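Local coordinates for octenoyl-coa reductase/carboxylase (Streptomyces sp., PDB 4A0S), which probably catalyses the NADPH-dependent reductive carboxylation of 2-octenoyl-CoA, which supplies an extender unit for polyketide biosynthesis, at residues D63-A68 with V179-L184; T104-P109 with T168-L173; L113-S118 with S199-G204; V137-A142 with R162-E167. All coordinates share one frame; numbering follows the deposited sequence.

Contact 1 (D63-A68 with V179-L184)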
# COMPACT_ATOMS: atom_id res chain seq x y z
N ASP A 63 -17.77 -23.36 -16.86
CA ASP A 63 -17.66 -22.16 -16.05
C ASP A 63 -18.19 -20.97 -16.86
O ASP A 63 -18.02 -19.82 -16.47
CB ASP A 63 -16.21 -21.92 -15.68
CG ASP A 63 -15.34 -21.65 -16.90
OD1 ASP A 63 -15.66 -22.17 -18.00
OD2 ASP A 63 -14.35 -20.90 -16.77
N GLU A 64 -18.83 -21.26 -17.98
CA GLU A 64 -19.27 -20.20 -18.87
C GLU A 64 -20.76 -19.99 -18.86
O GLU A 64 -21.52 -20.86 -18.46
CB GLU A 64 -18.82 -20.49 -20.29
CG GLU A 64 -17.39 -20.12 -20.55
CD GLU A 64 -16.90 -20.67 -21.87
OE1 GLU A 64 -17.70 -21.29 -22.61
OE2 GLU A 64 -15.71 -20.51 -22.19
N VAL A 65 -21.16 -18.83 -19.36
CA VAL A 65 -22.55 -18.47 -19.42
C VAL A 65 -22.82 -17.95 -20.81
O VAL A 65 -22.00 -17.24 -21.38
CB VAL A 65 -22.87 -17.38 -18.38
CG1 VAL A 65 -24.27 -16.93 -18.52
CG2 VAL A 65 -22.63 -17.93 -16.96
N LEU A 66 -23.94 -18.38 -21.38
CA LEU A 66 -24.33 -17.89 -22.68
C LEU A 66 -25.27 -16.76 -22.38
O LEU A 66 -26.26 -16.95 -21.69
CB LEU A 66 -25.02 -18.96 -23.48
CG LEU A 66 -25.45 -18.55 -24.88
CD1 LEU A 66 -24.23 -18.20 -25.78
CD2 LEU A 66 -26.23 -19.72 -25.43
N VAL A 67 -24.94 -15.59 -22.90
CA VAL A 67 -25.73 -14.40 -22.67
C VAL A 67 -26.40 -14.06 -23.99
O VAL A 67 -25.73 -14.05 -25.01
CB VAL A 67 -24.82 -13.22 -22.26
CG1 VAL A 67 -25.59 -11.91 -22.17
CG2 VAL A 67 -24.13 -13.54 -20.95
N ALA A 68 -27.72 -13.83 -23.96
CA ALA A 68 -28.42 -13.21 -25.09
C ALA A 68 -28.07 -11.75 -24.94
O ALA A 68 -28.53 -11.09 -24.02
CB ALA A 68 -29.94 -13.40 -24.99
N VAL A 179 -19.34 -16.08 -22.11
CA VAL A 179 -18.51 -15.42 -21.13
C VAL A 179 -18.22 -16.37 -20.00
O VAL A 179 -19.00 -17.27 -19.73
CB VAL A 179 -19.20 -14.16 -20.57
CG1 VAL A 179 -19.71 -13.29 -21.71
CG2 VAL A 179 -20.37 -14.50 -19.63
N ARG A 180 -17.09 -16.16 -19.33
CA ARG A 180 -16.87 -16.85 -18.08
C ARG A 180 -17.76 -16.21 -17.03
O ARG A 180 -18.02 -15.01 -17.07
CB ARG A 180 -15.40 -16.78 -17.67
CG ARG A 180 -14.50 -17.46 -18.67
CD ARG A 180 -13.17 -17.87 -18.04
NE ARG A 180 -12.59 -18.96 -18.82
CZ ARG A 180 -11.29 -19.24 -18.87
NH1 ARG A 180 -10.43 -18.51 -18.18
NH2 ARG A 180 -10.84 -20.25 -19.59
N ALA A 181 -18.24 -17.02 -16.09
CA ALA A 181 -19.14 -16.55 -15.07
C ALA A 181 -18.52 -15.37 -14.30
O ALA A 181 -19.23 -14.52 -13.78
CB ALA A 181 -19.51 -17.67 -14.15
N SER A 182 -17.19 -15.33 -14.24
CA SER A 182 -16.51 -14.27 -13.52
C SER A 182 -16.38 -12.99 -14.34
O SER A 182 -15.67 -12.06 -13.94
CB SER A 182 -15.13 -14.73 -13.06
OG SER A 182 -14.37 -15.13 -14.18
N GLN A 183 -17.07 -12.96 -15.49
CA GLN A 183 -17.22 -11.73 -16.26
C GLN A 183 -18.56 -11.06 -15.99
O GLN A 183 -18.80 -9.95 -16.46
CB GLN A 183 -17.13 -12.02 -17.76
CG GLN A 183 -15.79 -12.53 -18.23
CD GLN A 183 -15.83 -12.82 -19.71
OE1 GLN A 183 -15.81 -13.96 -20.13
NE2 GLN A 183 -15.95 -11.76 -20.50
N LEU A 184 -19.41 -11.76 -15.25
CA LEU A 184 -20.80 -11.34 -15.05
C LEU A 184 -21.03 -10.52 -13.81
O LEU A 184 -20.56 -10.87 -12.72
CB LEU A 184 -21.71 -12.56 -14.98
CG LEU A 184 -21.87 -13.31 -16.30
CD1 LEU A 184 -22.71 -14.52 -16.08
CD2 LEU A 184 -22.54 -12.41 -17.34
O HOH W 1 -14.10 -20.90 -20.24
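V65 and L184 meet at the apolar centre, where V65 CG2 lies 3.5 Å from L184 CD1. V65 keeps CG1 anti to its backbone N (chi1 175°), which leaves CG2 beside that N and against the leucine. V67, two residues further along, sends CG2 between V179 and L184. It is 4.1 Å from V179 CG2 and touches L184 CD2 as well. V179 CG2 packs on V65 CB. V139 and V121, from neighbouring strands, pack against the same cluster.

Outside this centre the backbones pair. V65 and V179 form an antiparallel hydrogen-bonded pair, with V65 N to V179 O at 2.7 Å and V179 N to V65 O at 3.0 Å. E64 and R180 follow as a non-hydrogen-bonded pair. A181 N then binds D63 O at 2.8 Å, and the chain turns into the 3-10 segment 181-183. Q183 OE1 accepts from R180 N across this turn, at 2.7 Å.

The polar edge holds D63, E64 and R180. D63 OD2 is 3.3 Å from R180 NE in a salt bridge. The carboxylate oxygen sits off the guanidinium plane, so the attraction is between charges, not a directed bond. A water in that plane accepts from R180 NE and donates to D63 OD1 and E64 OE2. E64 OE2 also has a salt bridge to R105.

The contact joins strands 64-73 and 176-180 in the sheet of the GroES-like domain. Backbone bonds hold the register, V65, V67, V179 and L184 fill the space beside it, and charge and one water link D63, E64 and R180 at the polar edge.

Contact 2 (T104-P109 with T168-L173)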
# COMPACT_ATOMS: atom_id res chain seq x y z
N THR A 104 -9.73 -24.31 -26.93
CA THR A 104 -9.52 -24.49 -28.38
C THR A 104 -10.68 -23.90 -29.18
O THR A 104 -10.50 -23.52 -30.31
CB THR A 104 -9.26 -25.96 -28.82
OG1 THR A 104 -10.50 -26.67 -28.86
CG2 THR A 104 -8.29 -26.67 -27.91
N ARG A 105 -11.85 -23.80 -28.56
CA ARG A 105 -13.02 -23.23 -29.23
C ARG A 105 -12.77 -21.83 -29.76
O ARG A 105 -13.35 -21.44 -30.77
CB ARG A 105 -14.23 -23.18 -28.30
CG ARG A 105 -14.80 -24.55 -27.90
CD ARG A 105 -15.71 -24.31 -26.71
NE ARG A 105 -15.00 -23.51 -25.70
CZ ARG A 105 -15.55 -22.67 -24.84
NH1 ARG A 105 -16.86 -22.48 -24.82
NH2 ARG A 105 -14.77 -22.03 -23.99
N HIS A 106 -11.89 -21.08 -29.09
CA HIS A 106 -11.61 -19.70 -29.46
C HIS A 106 -10.95 -19.56 -30.81
O HIS A 106 -11.05 -18.51 -31.44
CB HIS A 106 -10.78 -19.03 -28.37
CG HIS A 106 -11.55 -18.86 -27.13
ND1 HIS A 106 -12.46 -17.83 -26.97
CD2 HIS A 106 -11.67 -19.64 -26.04
CE1 HIS A 106 -13.06 -17.96 -25.81
NE2 HIS A 106 -12.60 -19.06 -25.23
N ASP A 107 -10.30 -20.63 -31.25
CA ASP A 107 -9.57 -20.58 -32.50
C ASP A 107 -10.51 -20.97 -33.62
O ASP A 107 -10.81 -22.15 -33.84
CB ASP A 107 -8.30 -21.42 -32.41
CG ASP A 107 -7.56 -21.53 -33.73
OD1 ASP A 107 -7.79 -20.69 -34.64
OD2 ASP A 107 -6.74 -22.45 -33.84
N GLN A 108 -11.00 -19.94 -34.30
CA GLN A 108 -12.00 -20.06 -35.34
C GLN A 108 -11.58 -19.16 -36.50
O GLN A 108 -10.84 -18.19 -36.29
CB GLN A 108 -13.36 -19.60 -34.78
CG GLN A 108 -13.94 -20.49 -33.69
CD GLN A 108 -14.08 -21.95 -34.11
OE1 GLN A 108 -14.20 -22.25 -35.31
NE2 GLN A 108 -14.06 -22.86 -33.14
N PRO A 109 -12.06 -19.47 -37.73
CA PRO A 109 -11.79 -18.63 -38.90
C PRO A 109 -12.54 -17.29 -38.85
O PRO A 109 -12.37 -16.44 -39.72
CB PRO A 109 -12.29 -19.48 -40.09
CG PRO A 109 -12.82 -20.75 -39.54
CD PRO A 109 -12.95 -20.61 -38.05
N THR A 168 -10.26 -13.22 -26.87
CA THR A 168 -11.17 -14.35 -26.84
C THR A 168 -12.18 -14.18 -27.93
O THR A 168 -12.44 -13.07 -28.39
CB THR A 168 -11.94 -14.53 -25.51
OG1 THR A 168 -13.10 -13.70 -25.48
CG2 THR A 168 -11.06 -14.27 -24.29
N ASN A 169 -12.78 -15.29 -28.32
CA ASN A 169 -13.83 -15.25 -29.27
C ASN A 169 -15.15 -15.06 -28.53
O ASN A 169 -15.18 -14.95 -27.29
CB ASN A 169 -13.86 -16.54 -30.08
CG ASN A 169 -14.16 -16.29 -31.54
OD1 ASN A 169 -15.02 -15.46 -31.87
ND2 ASN A 169 -13.47 -17.00 -32.42
N PHE A 170 -16.22 -15.02 -29.29
CA PHE A 170 -17.58 -15.05 -28.74
C PHE A 170 -17.84 -13.80 -27.93
O PHE A 170 -18.46 -13.84 -26.86
CB PHE A 170 -17.84 -16.35 -27.97
CG PHE A 170 -17.21 -17.56 -28.61
CD1 PHE A 170 -17.51 -17.88 -29.94
CD2 PHE A 170 -16.30 -18.34 -27.91
CE1 PHE A 170 -16.90 -18.99 -30.57
CE2 PHE A 170 -15.70 -19.45 -28.51
CZ PHE A 170 -16.00 -19.77 -29.86
N GLY A 171 -17.35 -12.69 -28.48
CA GLY A 171 -17.57 -11.40 -27.90
C GLY A 171 -19.01 -10.92 -27.97
O GLY A 171 -19.91 -11.61 -28.49
N GLY A 172 -19.22 -9.72 -27.45
CA GLY A 172 -20.56 -9.20 -27.22
C GLY A 172 -21.20 -8.45 -28.37
O GLY A 172 -22.36 -8.07 -28.26
N LEU A 173 -20.47 -8.21 -29.45
CA LEU A 173 -21.10 -7.54 -30.60
C LEU A 173 -21.80 -8.58 -31.48
O LEU A 173 -21.41 -8.85 -32.62
CB LEU A 173 -20.10 -6.70 -31.37
CG LEU A 173 -19.78 -5.39 -30.64
CD1 LEU A 173 -18.48 -4.83 -31.14
CD2 LEU A 173 -20.89 -4.38 -30.84
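The 3-10 turn 104-106 brings H106 to 5.0 Å from N169, CA to CA, and the 168-173 side has no regular structure. Both segments are loops of the GroES-like domain. They lead into strands 110-112 and 176-180.

H106 and N169 make a two-bond link. H106 CG is anti to the carbonyl carbon (chi1 -68°), and the ring beyond it turns its ND1 to the other loop. N169 N donates to H106 ND1 at 2.9 Å, close to the ring plane. N169 ND2 donates to H106 O at 3.0 Å, from above the carbonyl plane, and also bonds Y110 O. The other arm of the amide is held too: OD1 accepts from F170 N and V112 N. An alanine here would keep the backbone bond to H106 ND1 but would probably leave H106 O and Y110 O without this donor and F170 N and V112 N without this acceptor, so that the loops could shift.

F170 packs against both residues. Its CE2 sits 3.9 Å above one face of the H106 ring, offset toward the rim, with the two planes at 45°. N169 CB lies over the centre of the F170 ring. T168 CB is 3.6 Å from H106 CE1. Q108 CB packs on N169 ND2, and the two side chains cross at about a right angle.

R105 O has two neighbours: Q108 NE2 donates to it at 2.9 Å, and F170 CZ brings its ring edge to 3.3 Å from it.

Contact 3 (L113-S118 with S199-G204). With CO8 (octanoyl-coenzyme A), chain E.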
# COMPACT_ATOMS: atom_id res chain seq x y z
N LEU A 113 -16.27 -10.11 -32.14
CA LEU A 113 -15.73 -9.00 -31.36
C LEU A 113 -16.72 -8.52 -30.33
O LEU A 113 -17.84 -9.00 -30.28
CB LEU A 113 -15.40 -7.84 -32.29
CG LEU A 113 -14.51 -8.19 -33.49
CD1 LEU A 113 -14.16 -6.90 -34.17
CD2 LEU A 113 -13.23 -8.95 -33.07
N GLY A 114 -16.32 -7.54 -29.52
CA GLY A 114 -17.22 -6.95 -28.55
C GLY A 114 -16.73 -7.36 -27.19
O GLY A 114 -16.66 -8.55 -26.87
N SER A 115 -16.41 -6.37 -26.38
CA SER A 115 -15.70 -6.61 -25.14
C SER A 115 -16.48 -6.18 -23.92
O SER A 115 -16.04 -6.39 -22.80
CB SER A 115 -14.35 -5.92 -25.20
OG SER A 115 -13.66 -6.48 -26.30
N ASP A 116 -17.64 -5.61 -24.15
CA ASP A 116 -18.61 -5.53 -23.06
C ASP A 116 -20.01 -5.72 -23.61
O ASP A 116 -20.21 -5.83 -24.83
CB ASP A 116 -18.44 -4.28 -22.16
CG ASP A 116 -18.22 -2.98 -22.92
OD1 ASP A 116 -18.61 -2.84 -24.09
OD2 ASP A 116 -17.67 -2.06 -22.30
N CYS A 117 -20.98 -5.81 -22.72
CA CYS A 117 -22.34 -5.96 -23.15
C CYS A 117 -23.22 -5.97 -21.96
O CYS A 117 -22.74 -6.09 -20.82
CB CYS A 117 -22.54 -7.24 -23.98
SG CYS A 117 -22.90 -8.70 -23.06
N SER A 118 -24.51 -5.79 -22.21
CA SER A 118 -25.52 -6.09 -21.23
C SER A 118 -26.44 -7.09 -21.89
O SER A 118 -26.52 -7.17 -23.13
CB SER A 118 -26.29 -4.85 -20.83
OG SER A 118 -26.93 -4.31 -21.97
N SER A 199 -20.58 0.72 -20.40
CA SER A 199 -19.71 1.04 -19.28
C SER A 199 -18.65 0.03 -18.86
O SER A 199 -17.57 0.45 -18.49
CB SER A 199 -20.56 1.40 -18.07
OG SER A 199 -21.27 2.58 -18.34
N PRO A 200 -18.96 -1.28 -18.89
CA PRO A 200 -18.06 -2.16 -18.13
C PRO A 200 -16.59 -2.02 -18.50
O PRO A 200 -15.75 -1.85 -17.60
CB PRO A 200 -18.59 -3.56 -18.46
CG PRO A 200 -20.08 -3.32 -18.63
CD PRO A 200 -20.15 -1.99 -19.38
N LEU A 201 -16.28 -2.04 -19.78
CA LEU A 201 -14.87 -2.03 -20.18
C LEU A 201 -14.21 -0.71 -19.82
O LEU A 201 -13.24 -0.69 -19.07
CB LEU A 201 -14.72 -2.34 -21.66
CG LEU A 201 -13.28 -2.46 -22.13
CD1 LEU A 201 -13.20 -3.42 -23.30
CD2 LEU A 201 -12.80 -1.12 -22.53
N CYS A 202 -14.74 0.39 -20.34
CA CYS A 202 -14.12 1.70 -20.12
C CYS A 202 -14.22 2.16 -18.68
O CYS A 202 -13.25 2.69 -18.11
CB CYS A 202 -14.74 2.74 -21.04
SG CYS A 202 -14.14 2.56 -22.70
N ALA A 203 -15.39 1.98 -18.08
CA ALA A 203 -15.58 2.43 -16.73
C ALA A 203 -14.74 1.58 -15.79
O ALA A 203 -14.10 2.12 -14.90
CB ALA A 203 -17.03 2.37 -16.33
N GLY A 204 -14.74 0.26 -15.99
CA GLY A 204 -13.96 -0.63 -15.13
C GLY A 204 -12.49 -0.26 -15.25
O GLY A 204 -11.76 -0.17 -14.25
N1A CO8 E . 0.10 -11.14 -38.40
C2A CO8 E . 0.13 -12.28 -37.71
N3A CO8 E . 0.84 -12.40 -36.59
C4A CO8 E . 1.54 -11.34 -36.13
C5A CO8 E . 1.53 -10.13 -36.81
C6A CO8 E . 0.79 -10.04 -37.98
N6A CO8 E . 0.74 -8.90 -38.67
N7A CO8 E . 2.30 -9.27 -36.14
C8A CO8 E . 2.78 -9.91 -35.07
N9A CO8 E . 2.32 -11.17 -35.07
C1B CO8 E . 2.58 -12.26 -34.08
C2B CO8 E . 3.98 -12.85 -34.27
O2B CO8 E . 3.94 -14.28 -34.07
C3B CO8 E . 4.75 -12.16 -33.15
O3B CO8 E . 5.86 -12.94 -32.74
P3B CO8 E . 7.30 -12.45 -33.29
O7A CO8 E . 7.99 -13.75 -33.99
O8A CO8 E . 7.09 -11.44 -34.57
O9A CO8 E . 8.11 -11.81 -32.23
C4B CO8 E . 3.71 -12.06 -32.03
O4B CO8 E . 2.49 -11.75 -32.71
C5B CO8 E . 3.95 -10.84 -31.13
O5B CO8 E . 2.87 -10.73 -30.19
P1A CO8 E . 2.78 -11.78 -28.93
O1A CO8 E . 1.43 -11.34 -28.07
O2A CO8 E . 2.66 -13.22 -29.33
O3A CO8 E . 4.18 -11.59 -28.08
P2A CO8 E . 4.51 -10.57 -26.84
O4A CO8 E . 6.01 -10.07 -27.04
O5A CO8 E . 4.29 -11.17 -25.48
O6A CO8 E . 3.59 -9.24 -27.07
CBP CO8 E . 2.05 -7.42 -26.46
CCP CO8 E . 2.96 -8.57 -25.96
CDP CO8 E . 2.99 -6.32 -26.98
CEP CO8 E . 1.29 -6.88 -25.24
CAP CO8 E . 1.08 -7.95 -27.57
OAP CO8 E . 0.36 -9.17 -27.18
C9P CO8 E . 0.09 -6.89 -28.11
O9P CO8 E . 0.51 -6.01 -28.88
N8P CO8 E . -1.21 -7.00 -27.74
C7P CO8 E . -2.27 -6.10 -28.27
C6P CO8 E . -2.72 -4.97 -27.30
C5P CO8 E . -2.91 -3.67 -28.11
O5P CO8 E . -1.96 -3.16 -28.69
N4P CO8 E . -4.13 -3.16 -28.32
C3P CO8 E . -5.40 -3.44 -27.65
C2P CO8 E . -5.63 -2.12 -26.90
S1P CO8 E . -5.78 -2.38 -25.09
C1' CO8 E . -7.50 -2.24 -24.97
O1' CO8 E . -8.18 -1.56 -25.76
C2' CO8 E . -8.05 -2.97 -23.93
C3' CO8 E . -9.39 -2.98 -23.65
C4' CO8 E . -9.84 -3.72 -22.55
C5' CO8 E . -8.88 -4.76 -22.00
C6' CO8 E . -9.69 -5.53 -20.93
C7' CO8 E . -8.76 -6.41 -20.14
C8' CO8 E . -9.61 -7.25 -19.19
O HOH W 2 -16.94 0.51 -22.38
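L201 lines the pockets of both octanoyl-CoA and NADP; S115 packs on its side chain and D116 binds its backbone N. CG anti to the backbone N (chi1 -176°) brings L201 CG to 3.7 Å from C4' of octanoyl-CoA. L201 CD1 lies 3.5 Å from the same C4'. On the protein side L201 CD1 presses on S115 CB at 3.3 Å, tighter than usual for two carbons.

D116 makes the polar link. L201 N donates to D116 OD2 at 2.9 Å, on the anti lone pair, with an N-H...O angle of 154°. A water lies 2.7 Å from D116 OD2 and accepts from C202 N. P200 CB packs on D116 CB at 3.8 Å.

This is the interface of a medium-chain dehydrogenase/reductase fold, where a GroES-like domain meets the start of helix 200-210 beside the cofactor cleft. The early N-H groups of that helix would probably stabilise the negative carboxylate. D116 OD1 is hydrogen-bonded to S73 OG and N75 ND2. An alanine in place of D116 would probably leave L201 N, S73 OG and N75 ND2 without this acceptor, and free the helix start to move. S115 OG is bonded to W164 O and N77 ND2.

Contact 4 (V137-A142 with R162-E167). With CO8 (octanoyl-coenzyme A), chain E.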
# COMPACT_ATOMS: atom_id res chain seq x y z
N VAL A 137 -27.70 -9.09 -16.86
CA VAL A 137 -26.29 -8.97 -16.57
C VAL A 137 -25.62 -7.93 -17.43
O VAL A 137 -26.10 -7.56 -18.50
CB VAL A 137 -25.55 -10.31 -16.78
CG1 VAL A 137 -26.07 -11.38 -15.82
CG2 VAL A 137 -25.68 -10.77 -18.23
N ILE A 138 -24.50 -7.45 -16.94
CA ILE A 138 -23.55 -6.83 -17.81
C ILE A 138 -22.40 -7.80 -17.83
O ILE A 138 -22.24 -8.62 -16.92
CB ILE A 138 -23.13 -5.46 -17.33
CG1 ILE A 138 -22.74 -5.51 -15.85
CG2 ILE A 138 -24.27 -4.47 -17.60
CD1 ILE A 138 -21.98 -4.30 -15.36
N VAL A 139 -21.64 -7.75 -18.90
CA VAL A 139 -20.45 -8.54 -19.00
C VAL A 139 -19.34 -7.53 -19.09
O VAL A 139 -19.43 -6.56 -19.86
CB VAL A 139 -20.45 -9.42 -20.25
CG1 VAL A 139 -19.08 -10.07 -20.44
CG2 VAL A 139 -21.58 -10.44 -20.19
N HIS A 140 -18.31 -7.73 -18.27
CA HIS A 140 -17.07 -6.98 -18.39
C HIS A 140 -16.01 -7.88 -19.03
O HIS A 140 -16.18 -9.09 -19.09
CB HIS A 140 -16.63 -6.40 -17.05
CG HIS A 140 -16.21 -7.43 -16.05
ND1 HIS A 140 -14.98 -8.05 -16.09
CD2 HIS A 140 -16.84 -7.92 -14.97
CE1 HIS A 140 -14.88 -8.89 -15.08
NE2 HIS A 140 -16.00 -8.84 -14.39
N PRO A 141 -14.93 -7.28 -19.54
CA PRO A 141 -14.04 -7.99 -20.46
C PRO A 141 -12.98 -8.91 -19.85
O PRO A 141 -12.30 -9.59 -20.60
CB PRO A 141 -13.34 -6.85 -21.22
CG PRO A 141 -13.34 -5.72 -20.23
CD PRO A 141 -14.71 -5.83 -19.58
N ALA A 142 -12.82 -8.89 -18.53
CA ALA A 142 -11.76 -9.66 -17.88
C ALA A 142 -12.06 -11.16 -17.92
O ALA A 142 -12.75 -11.69 -17.06
CB ALA A 142 -11.50 -9.17 -16.46
N ARG A 162 -7.29 -12.50 -20.32
CA ARG A 162 -7.62 -12.05 -21.66
C ARG A 162 -8.76 -11.04 -21.64
O ARG A 162 -9.48 -10.93 -20.65
CB ARG A 162 -7.96 -13.23 -22.55
CG ARG A 162 -6.73 -14.06 -22.88
CD ARG A 162 -7.05 -15.21 -23.87
NE ARG A 162 -5.80 -15.87 -24.21
CZ ARG A 162 -5.17 -16.72 -23.41
NH1 ARG A 162 -5.68 -17.05 -22.23
NH2 ARG A 162 -4.01 -17.26 -23.80
N ALA A 163 -8.86 -10.28 -22.73
CA ALA A 163 -9.95 -9.35 -22.95
C ALA A 163 -10.97 -10.03 -23.83
O ALA A 163 -10.71 -10.36 -24.99
CB ALA A 163 -9.45 -8.07 -23.62
N TRP A 164 -12.13 -10.27 -23.24
CA TRP A 164 -13.27 -10.80 -23.93
C TRP A 164 -13.50 -10.12 -25.28
O TRP A 164 -13.50 -8.89 -25.36
CB TRP A 164 -14.48 -10.57 -23.05
CG TRP A 164 -15.67 -11.21 -23.57
CD1 TRP A 164 -15.78 -12.50 -23.96
CD2 TRP A 164 -16.95 -10.62 -23.71
NE1 TRP A 164 -17.07 -12.75 -24.37
CE2 TRP A 164 -17.81 -11.61 -24.23
CE3 TRP A 164 -17.46 -9.34 -23.49
CZ2 TRP A 164 -19.15 -11.36 -24.51
CZ3 TRP A 164 -18.80 -9.09 -23.76
CH2 TRP A 164 -19.63 -10.11 -24.26
N GLY A 165 -13.67 -10.92 -26.33
CA GLY A 165 -13.92 -10.40 -27.67
C GLY A 165 -12.72 -9.78 -28.35
O GLY A 165 -12.84 -9.26 -29.45
N PHE A 166 -11.56 -9.84 -27.69
CA PHE A 166 -10.32 -9.34 -28.28
C PHE A 166 -9.26 -10.44 -28.32
O PHE A 166 -8.82 -10.82 -29.38
CB PHE A 166 -9.81 -8.09 -27.55
CG PHE A 166 -8.59 -7.51 -28.16
CD1 PHE A 166 -8.66 -6.81 -29.37
CD2 PHE A 166 -7.35 -7.69 -27.57
CE1 PHE A 166 -7.52 -6.27 -29.96
CE2 PHE A 166 -6.19 -7.15 -28.15
CZ PHE A 166 -6.29 -6.44 -29.36
N GLU A 167 -8.87 -10.97 -27.16
CA GLU A 167 -8.07 -12.20 -27.11
C GLU A 167 -8.95 -13.42 -26.93
O GLU A 167 -8.44 -14.54 -26.80
CB GLU A 167 -7.02 -12.15 -26.00
CG GLU A 167 -5.90 -11.16 -26.23
CD GLU A 167 -6.03 -9.91 -25.39
OE1 GLU A 167 -6.89 -9.90 -24.49
OE2 GLU A 167 -5.25 -8.95 -25.61
N1A CO8 E . 0.10 -11.14 -38.40
C2A CO8 E . 0.13 -12.28 -37.71
N3A CO8 E . 0.84 -12.40 -36.59
C4A CO8 E . 1.54 -11.34 -36.13
C5A CO8 E . 1.53 -10.13 -36.81
C6A CO8 E . 0.79 -10.04 -37.98
N6A CO8 E . 0.74 -8.90 -38.67
N7A CO8 E . 2.30 -9.27 -36.14
C8A CO8 E . 2.78 -9.91 -35.07
N9A CO8 E . 2.32 -11.17 -35.07
C1B CO8 E . 2.58 -12.26 -34.08
C2B CO8 E . 3.98 -12.85 -34.27
O2B CO8 E . 3.94 -14.28 -34.07
C3B CO8 E . 4.75 -12.16 -33.15
O3B CO8 E . 5.86 -12.94 -32.74
P3B CO8 E . 7.30 -12.45 -33.29
O7A CO8 E . 7.99 -13.75 -33.99
O8A CO8 E . 7.09 -11.44 -34.57
O9A CO8 E . 8.11 -11.81 -32.23
C4B CO8 E . 3.71 -12.06 -32.03
O4B CO8 E . 2.49 -11.75 -32.71
C5B CO8 E . 3.95 -10.84 -31.13
O5B CO8 E . 2.87 -10.73 -30.19
P1A CO8 E . 2.78 -11.78 -28.93
O1A CO8 E . 1.43 -11.34 -28.07
O2A CO8 E . 2.66 -13.22 -29.33
O3A CO8 E . 4.18 -11.59 -28.08
P2A CO8 E . 4.51 -10.57 -26.84
O4A CO8 E . 6.01 -10.07 -27.04
O5A CO8 E . 4.29 -11.17 -25.48
O6A CO8 E . 3.59 -9.24 -27.07
CBP CO8 E . 2.05 -7.42 -26.46
CCP CO8 E . 2.96 -8.57 -25.96
CDP CO8 E . 2.99 -6.32 -26.98
CEP CO8 E . 1.29 -6.88 -25.24
CAP CO8 E . 1.08 -7.95 -27.57
OAP CO8 E . 0.36 -9.17 -27.18
C9P CO8 E . 0.09 -6.89 -28.11
O9P CO8 E . 0.51 -6.01 -28.88
N8P CO8 E . -1.21 -7.00 -27.74
C7P CO8 E . -2.27 -6.10 -28.27
C6P CO8 E . -2.72 -4.97 -27.30
C5P CO8 E . -2.91 -3.67 -28.11
O5P CO8 E . -1.96 -3.16 -28.69
N4P CO8 E . -4.13 -3.16 -28.32
C3P CO8 E . -5.40 -3.44 -27.65
C2P CO8 E . -5.63 -2.12 -26.90
S1P CO8 E . -5.78 -2.38 -25.09
C1' CO8 E . -7.50 -2.24 -24.97
O1' CO8 E . -8.18 -1.56 -25.76
C2' CO8 E . -8.05 -2.97 -23.93
C3' CO8 E . -9.39 -2.98 -23.65
C4' CO8 E . -9.84 -3.72 -22.55
C5' CO8 E . -8.88 -4.76 -22.00
C6' CO8 E . -9.69 -5.53 -20.93
C7' CO8 E . -8.76 -6.41 -20.14
C8' CO8 E . -9.61 -7.25 -19.19
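W164, P141 and V139 carry this contact. W164 N donates to P141 O at 2.7 Å, and the bond is nearly straight at 175°. It lies in the carbonyl plane, on a lone pair. P141 O also receives a CA-H contact from A163 CA at 3.3 Å. Beside this bond, W164 CB packs against P141 CA and CB.

The indole reaches on to V139. W164 CG is anti to the backbone N (chi1 -173°), and the side chain meets V139 at about a right angle. V139 CG1 lies over one face of the six-membered ring of W164, 3.6 Å from its centroid and 20° off the normal. This is a CH-pi contact. W164 NE1 bonds V178 O, with a weak second bond to F170 O.

A142 and A163 form an antiparallel non-hydrogen-bonded pair. Their strands, 142-143 and 162-163, make a small two-stranded sheet inside the GroES-like domain, beside the acyl chain. Both methyl groups lie on the face that carries this chain. A163 CB is 3.7 Å from C6' of octanoyl-CoA, and A142 CA is 3.5 Å from its end carbon C8'. P141 CG adds a contact to C6' at 3.7 Å.

The turn after A163 is held from within. A163 O accepts from both F166 N and E167 N, and A163 N donates to E167 OE1 at 2.7 Å. F166 CZ approaches the pantetheine arm, 3.6 Å from C3P.

All four contacts are largely buried, but they differ in place. Contacts 3 and 4 lie nearer the chain centre and both touch octanoyl-CoA. Contacts 1 and 2 sit farther out, about 18 Å from that centre. Contacts 1, 3 and 4 reach one sheet, in which strand 117-124 neighbours both 64-73 and 136-139. W164 of contact 4 packs on Q183 of contact 1 and G172 of contact 2. The E64-R105 pair joins contacts 1 and 2. Contact 1 combines strand pairing with a charged edge. In contact 2, bonds between side chains and backbone join two loops. Contact 3 sets a carboxylate against one helix N-H directly and a second through water. Contact 4 pairs one backbone bond with apolar and CH-pi packing.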